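Local coordinates for protein chitinase (Thermococcus chitonophagus, PDB 5XSW) that probably hydrolyses chitin as an endochitinase, this chain being the C-terminal part of a longer protein and carrying a bound chitin-type glycan, at residues I164-I169 with R180-P184. Sequence-based numbering, arbitrary orientation. Where two conformers were deposited one is given.
Sequences IGLADI and RMWVP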
ATOM      1  N   ILE A 164     -21.591  22.402  -6.803  1.00 26.43           N
ATOM      2  CA  ILE A 164     -20.588  21.892  -7.715  1.00 24.99           C
ATOM      3  C   ILE A 164     -20.673  22.748  -8.965  1.00 25.47           C
ATOM      4  O   ILE A 164     -21.706  22.789  -9.626  1.00 26.48           O
ATOM      5  CB  ILE A 164     -20.843  20.421  -8.078  1.00 25.81           C
ATOM      6  CG1 ILE A 164     -20.711  19.534  -6.840  1.00 25.00           C
ATOM      7  CG2 ILE A 164     -19.878  19.973  -9.162  1.00 28.77           C
ATOM      8  CD1 ILE A 164     -21.167  18.108  -7.059  1.00 27.09           C
ATOM      9  N   GLY A 165     -19.585  23.433  -9.293  1.00 25.48           N
ATOM     10  CA  GLY A 165     -19.624  24.354 -10.409  1.00 25.90           C
ATOM     11  C   GLY A 165     -19.184  23.678 -11.683  1.00 27.79           C
ATOM     12  O   GLY A 165     -18.014  23.357 -11.857  1.00 27.39           O
ATOM     13  N   LEU A 166     -20.137  23.476 -12.585  1.00 26.25           N
ATOM     14  CA  LEU A 166     -19.856  22.828 -13.853  1.00 28.34           C
ATOM     15  C   LEU A 166     -19.359  23.861 -14.848  1.00 30.08           C
ATOM     16  O   LEU A 166     -20.022  24.164 -15.833  1.00 30.01           O
ATOM     17  CB  LEU A 166     -21.106  22.124 -14.374  1.00 25.85           C
ATOM     18  CG  LEU A 166     -21.801  21.234 -13.341  1.00 32.31           C
ATOM     19  CD1 LEU A 166     -23.096  20.657 -13.885  1.00 29.44           C
ATOM     20  CD2 LEU A 166     -20.869  20.126 -12.877  1.00 30.42           C
ATOM     21  N   ALA A 167     -18.179  24.398 -14.567  1.00 28.48           N
ATOM     22  CA  ALA A 167     -17.572  25.432 -15.390  1.00 29.54           C
ATOM     23  C   ALA A 167     -17.022  24.909 -16.706  1.00 37.15           C
ATOM     24  O   ALA A 167     -16.613  23.756 -16.806  1.00 27.77           O
ATOM     25  CB  ALA A 167     -16.477  26.144 -14.612  1.00 28.77           C
ATOM     26  N   ASP A 168     -17.009  25.771 -17.714  1.00 29.09           N
ATOM     27  CA  ASP A 168     -16.211  25.523 -18.893  1.00 31.04           C
ATOM     28  C   ASP A 168     -14.749  25.666 -18.468  1.00 26.88           C
ATOM     29  O   ASP A 168     -14.373  26.648 -17.839  1.00 31.45           O
ATOM     30  CB  ASP A 168     -16.549  26.523 -20.000  1.00 31.92           C
ATOM     31  CG  ASP A 168     -17.779  26.122 -20.798  1.00 43.20           C
ATOM     32  OD1 ASP A 168     -18.267  24.987 -20.626  1.00 35.68           O
ATOM     33  OD2 ASP A 168     -18.258  26.945 -21.600  1.00 41.26           O
ATOM     34  N   ILE A 169     -13.874  24.831 -19.013  0.55 27.66           N
ATOM     35  CA  ILE A 169     -12.469  24.842 -18.636  0.55 28.74           C
ATOM     36  C   ILE A 169     -11.621  25.281 -19.838  0.55 32.52           C
ATOM     37  O   ILE A 169     -11.686  24.640 -20.886  0.55 29.60           O
ATOM     38  CB  ILE A 169     -12.001  23.441 -18.146  0.55 25.95           C
ATOM     39  CG1 ILE A 169     -12.816  23.007 -16.928  0.55 25.43           C
ATOM     40  CG2 ILE A 169     -10.508  23.467 -17.819  0.55 26.41           C
ATOM     41  CD1 ILE A 169     -12.726  24.018 -15.767  0.55 25.05           C
ATOM     42  N   ARG A 180     -15.316  20.620 -20.418  1.00 24.49           N
ATOM     43  CA  ARG A 180     -16.446  21.060 -19.597  1.00 26.67           C
ATOM     44  C   ARG A 180     -16.654  20.080 -18.481  1.00 21.83           C
ATOM     45  O   ARG A 180     -16.718  18.872 -18.722  1.00 25.94           O
ATOM     46  CB  ARG A 180     -17.699  21.156 -20.479  1.00 25.45           C
ATOM     47  CG  ARG A 180     -19.021  21.331 -19.736  1.00 25.51           C
ATOM     48  CD  ARG A 180     -20.216  21.314 -20.796  1.00 25.52           C
ATOM     49  NE  ARG A 180     -21.483  21.406 -20.055  1.00 29.34           N
ATOM     50  CZ  ARG A 180     -22.623  21.829 -20.586  1.00 31.22           C
ATOM     51  NH1 ARG A 180     -22.671  22.187 -21.865  1.00 26.25           N
ATOM     52  NH2 ARG A 180     -23.695  21.890 -19.818  1.00 28.99           N
ATOM     53  N   MET A 181     -16.772  20.571 -17.257  1.00 22.60           N
ATOM     54  CA  MET A 181     -16.983  19.656 -16.118  1.00 23.13           C
ATOM     55  C   MET A 181     -18.392  19.089 -16.151  1.00 28.36           C
ATOM     56  O   MET A 181     -19.334  19.801 -16.538  1.00 26.88           O
ATOM     57  CB  MET A 181     -16.731  20.415 -14.798  1.00 25.52           C
ATOM     58  CG  MET A 181     -15.359  21.105 -14.762  1.00 27.14           C
ATOM     59  SD  MET A 181     -13.941  19.936 -15.048  1.00 24.75           S
ATOM     60  CE  MET A 181     -14.081  18.826 -13.637  1.00 21.17           C
ATOM     61  N   TRP A 182     -18.550  17.830 -15.758  1.00 23.48           N
ATOM     62  CA  TRP A 182     -19.882  17.212 -15.686  1.00 25.56           C
ATOM     63  C   TRP A 182     -19.842  16.135 -14.625  1.00 26.51           C
ATOM     64  O   TRP A 182     -18.774  15.581 -14.275  1.00 23.39           O
ATOM     65  CB  TRP A 182     -20.353  16.639 -17.062  1.00 25.14           C
ATOM     66  CG  TRP A 182     -19.953  15.216 -17.316  1.00 26.78           C
ATOM     67  CD1 TRP A 182     -18.661  14.719 -17.308  1.00 34.86           C
ATOM     68  CD2 TRP A 182     -20.797  14.125 -17.642  1.00 23.42           C
ATOM     69  NE1 TRP A 182     -18.671  13.381 -17.615  1.00 27.52           N
ATOM     70  CE2 TRP A 182     -19.967  12.995 -17.840  1.00 23.41           C
ATOM     71  CE3 TRP A 182     -22.199  13.983 -17.813  1.00 29.37           C
ATOM     72  CZ2 TRP A 182     -20.476  11.739 -18.157  1.00 23.75           C
ATOM     73  CZ3 TRP A 182     -22.701  12.710 -18.121  1.00 28.79           C
ATOM     74  CH2 TRP A 182     -21.843  11.614 -18.286  1.00 29.64           C
ATOM     75  N   VAL A 183     -21.004  15.885 -14.060  1.00 23.42           N
ATOM     76  CA  VAL A 183     -21.173  14.902 -13.019  1.00 23.67           C
ATOM     77  C   VAL A 183     -21.793  13.668 -13.690  1.00 29.28           C
ATOM     78  O   VAL A 183     -22.934  13.746 -14.165  1.00 27.25           O
ATOM     79  CB  VAL A 183     -22.101  15.437 -11.901  1.00 24.17           C
ATOM     80  CG1 VAL A 183     -22.489  14.283 -10.966  1.00 24.78           C
ATOM     81  CG2 VAL A 183     -21.388  16.630 -11.121  1.00 19.10           C
ATOM     82  N   PRO A 184     -21.064  12.528 -13.743  1.00 28.23           N
ATOM     83  CA  PRO A 184     -21.610  11.377 -14.503  1.00 28.31           C
ATOM     84  C   PRO A 184     -22.964  10.849 -14.026  1.00 28.74           C
ATOM     85  O   PRO A 184     -23.768  10.439 -14.844  1.00 27.04           O
ATOM     86  CB  PRO A 184     -20.529  10.279 -14.296  1.00 26.60           C
ATOM     87  CG  PRO A 184     -19.232  11.096 -14.171  1.00 27.98           C
ATOM     88  CD  PRO A 184     -19.655  12.310 -13.337  1.00 24.70           C
TER
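M181 has CG anti to its carbonyl carbon (chi1 -54°) and bends again at chi2 (-56°), which brings its sulfur alongside I169. I169 has two modelled conformers; in the one given, M181 SD lies 3.8 Å from I169 CG1, and the two side chains meet at a slant. The backbones are joined by one hydrogen bond, from M181 N to A167 O at 3.2 Å. Next to it, D168 and R180 form an antiparallel non-hydrogen-bonded pair. D168 OD1 rests 3.8 Å from R180 CG, beside the extended arginine chain. The two charged groups do not touch each other. D168 OD1 instead makes a salt bridge to R391, and R180 NH1 bonds Y237 OH. Beyond the strands, L166 centres an inverse gamma turn, with a weak bond from A167 N to G165 O. L166 CB sits 3.6 Å from M181 O. L166 CD2 meets V183 CG2 at 3.9 Å, the side chains crossing near a right angle. I164 CG2 touches the same methyl. Helices 203-214 and 374-386 pack against M181. The segments form the open end of a short beta hairpin, 168-169 with 179-181, extended to a three-stranded antiparallel sheet by 218-219.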